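Local atomic coordinates of cellulose hydrolase (Bacillus licheniformis, PDB entry 4YZT), a protein that hydrolyses internal beta-1,4-glucosidic bonds of cellulose as a multi-modular endoglucanase, captured here with cellotetraose. Residues T40-P45 and R72-W77. Residues are numbered along the deposited sequence; the frame is centred on the assembly and turned at random.
With EDO (1,2-ethanediol), chain D.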
loop_
_atom_site.group_PDB
_atom_site.type_symbol
_atom_site.label_atom_id
_atom_site.label_comp_id
_atom_site.label_asym_id
_atom_site.label_seq_id
_atom_site.Cartn_x
_atom_site.Cartn_y
_atom_site.Cartn_z
ATOM N N THR A 40 6.416 -2.657 12.481
ATOM C CA THR A 40 7.415 -3.536 13.085
ATOM C C THR A 40 8.198 -2.746 14.143
ATOM O O THR A 40 7.726 -2.631 15.281
ATOM C CB THR A 40 8.337 -4.163 11.998
ATOM O OG1 THR A 40 7.511 -4.725 10.967
ATOM C CG2 THR A 40 9.199 -5.259 12.587
ATOM N N LEU A 41 9.343 -2.153 13.803
ATOM C CA LEU A 41 10.015 -1.324 14.813
ATOM C C LEU A 41 9.275 0.001 15.034
ATOM O O LEU A 41 9.585 0.734 15.977
ATOM C CB LEU A 41 11.470 -1.061 14.447
ATOM C CG LEU A 41 12.364 -2.295 14.615
ATOM C CD1 LEU A 41 12.331 -3.162 13.362
ATOM C CD2 LEU A 41 13.790 -1.885 14.915
ATOM N N ASP A 42 8.303 0.299 14.168
ATOM C CA ASP A 42 7.480 1.505 14.309
ATOM C C ASP A 42 6.233 1.253 15.160
ATOM O O ASP A 42 5.492 2.191 15.450
ATOM C CB ASP A 42 7.045 2.056 12.942
ATOM C CG ASP A 42 6.536 0.966 11.999
ATOM O OD1 ASP A 42 7.178 -0.105 11.951
ATOM O OD2 ASP A 42 5.508 1.176 11.315
ATOM N N ALA A 43 5.997 0.006 15.556
ATOM C CA ALA A 43 4.814 -0.291 16.367
ATOM C C ALA A 43 4.915 0.290 17.774
ATOM O O ALA A 43 6.002 0.621 18.260
ATOM C CB ALA A 43 4.570 -1.809 16.439
ATOM N N VAL A 44 3.762 0.373 18.431
ATOM C CA VAL A 44 3.589 1.120 19.679
ATOM C C VAL A 44 2.916 0.252 20.731
ATOM O O VAL A 44 1.813 -0.247 20.496
ATOM C CB VAL A 44 2.729 2.400 19.437
ATOM C CG1 VAL A 44 2.377 3.085 20.757
ATOM C CG2 VAL A 44 3.438 3.362 18.506
ATOM N N PRO A 45 3.547 0.088 21.905
ATOM C CA PRO A 45 4.761 0.789 22.368
ATOM C C PRO A 45 6.097 0.223 21.869
ATOM O O PRO A 45 7.123 0.900 21.989
ATOM C CB PRO A 45 4.675 0.648 23.897
ATOM C CG PRO A 45 3.929 -0.656 24.098
ATOM C CD PRO A 45 2.915 -0.697 22.983
ATOM N N ARG A 72 13.079 0.512 3.597
ATOM C CA ARG A 72 12.858 1.545 4.598
ATOM C C ARG A 72 12.482 0.886 5.911
ATOM O O ARG A 72 11.599 0.038 5.947
ATOM C CB ARG A 72 11.762 2.514 4.149
ATOM C CG ARG A 72 11.374 3.595 5.158
ATOM C CD ARG A 72 10.652 4.682 4.384
ATOM N NE ARG A 72 10.227 5.880 5.117
ATOM C CZ ARG A 72 9.007 6.089 5.616
ATOM N NH1 ARG A 72 8.073 5.138 5.563
ATOM N NH2 ARG A 72 8.723 7.254 6.205
ATOM N N ILE A 73 13.174 1.267 6.978
ATOM C CA ILE A 73 12.937 0.684 8.296
ATOM C C ILE A 73 12.396 1.760 9.223
ATOM O O ILE A 73 13.162 2.492 9.859
ATOM C CB ILE A 73 14.230 0.055 8.899
ATOM C CG1 ILE A 73 14.826 -0.982 7.940
ATOM C CG2 ILE A 73 13.956 -0.589 10.256
ATOM C CD1 ILE A 73 16.229 -1.439 8.317
ATOM N N PRO A 74 11.064 1.890 9.273
ATOM C CA PRO A 74 10.488 2.876 10.191
ATOM C C PRO A 74 10.715 2.463 11.631
ATOM O O PRO A 74 10.565 1.287 11.966
ATOM C CB PRO A 74 8.992 2.884 9.823
ATOM C CG PRO A 74 8.742 1.650 9.088
ATOM C CD PRO A 74 10.041 1.263 8.410
ATOM N N VAL A 75 11.085 3.426 12.473
ATOM C CA VAL A 75 11.324 3.156 13.892
ATOM C C VAL A 75 10.636 4.209 14.756
ATOM O O VAL A 75 10.828 5.419 14.567
ATOM C CB VAL A 75 12.820 3.132 14.230
ATOM C CG1 VAL A 75 13.017 2.929 15.730
ATOM C CG2 VAL A 75 13.539 2.048 13.429
ATOM N N THR A 76 9.818 3.742 15.688
ATOM C CA THR A 76 9.202 4.622 16.659
ATOM C C THR A 76 10.015 4.528 17.943
ATOM O O THR A 76 10.111 3.459 18.553
ATOM C CB THR A 76 7.726 4.256 16.881
ATOM O OG1 THR A 76 7.026 4.395 15.633
ATOM C CG2 THR A 76 7.082 5.162 17.938
ATOM N N TRP A 77 10.629 5.643 18.334
ATOM C CA TRP A 77 11.581 5.641 19.446
ATOM C C TRP A 77 10.920 5.880 20.803
ATOM O O TRP A 77 11.460 5.478 21.840
ATOM C CB TRP A 77 12.683 6.697 19.192
ATOM C CG TRP A 77 13.468 6.404 17.912
ATOM C CD1 TRP A 77 13.121 6.763 16.636
ATOM C CD2 TRP A 77 14.695 5.673 17.800
ATOM N NE1 TRP A 77 14.056 6.295 15.742
ATOM C CE2 TRP A 77 15.032 5.623 16.428
ATOM C CE3 TRP A 77 15.535 5.044 18.720
ATOM C CZ2 TRP A 77 16.184 4.987 15.963
ATOM C CZ3 TRP A 77 16.677 4.414 18.257
ATOM C CH2 TRP A 77 16.994 4.394 16.893
HETATM C C1 EDO D . -0.686 -1.336 22.667
HETATM O O1 EDO D . -0.361 -1.605 21.297
HETATM C C2 EDO D . -1.961 -2.090 23.040
HETATM O O2 EDO D . -1.790 -3.491 22.773
HETATM O O HOH W 1 8.620 0.811 18.902
HETATM O O HOH W 2 7.881 3.413 21.109
#
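T76 grips two successive carbonyls of a type I beta turn, one with its backbone and one with its side chain. The turn, T40 to A43, follows strand 34-36 of the (beta/alpha)8 barrel of this family 5 glycoside hydrolase; T76 follows the neighbouring strand 70-73. T76 N gives a nearly straight bond to L41 O (3.0 Å, 168° at the hydrogen), and T76 OG1 donates to D42 O at 2.7 Å. With OG1 anti to the carbonyl carbon (chi1 -61°), the hydroxyl reaches the turn and also accepts from H117 N, just after strand 110-114, so that the loops after three consecutive barrel strands meet at this hydroxyl.

D42 and P74 lie side by side, the carboxylate against the proline ring, with D42 CG 3.7 Å from P74 CG. The carboxylate holds its own loop through two N-H groups: T40 N reaches D42 OD1 at 2.7 Å from above the carboxylate plane, while OD2 takes N39 N. Because N39 lines the glycan pocket, an alanine in place of D42 would probably leave T40 N and N39 N without these acceptors, uncover part of the P74 ring and let the backbone beside the pocket shift.

On the apolar side, L41 CB packs on V75 CG2 at 3.9 Å, and helix 91-105 covers L41 with V97 and V75 with W93. Next to A43 a water lies between the segments, 2.7 Å from A43 O and 3.1 Å from T76 O.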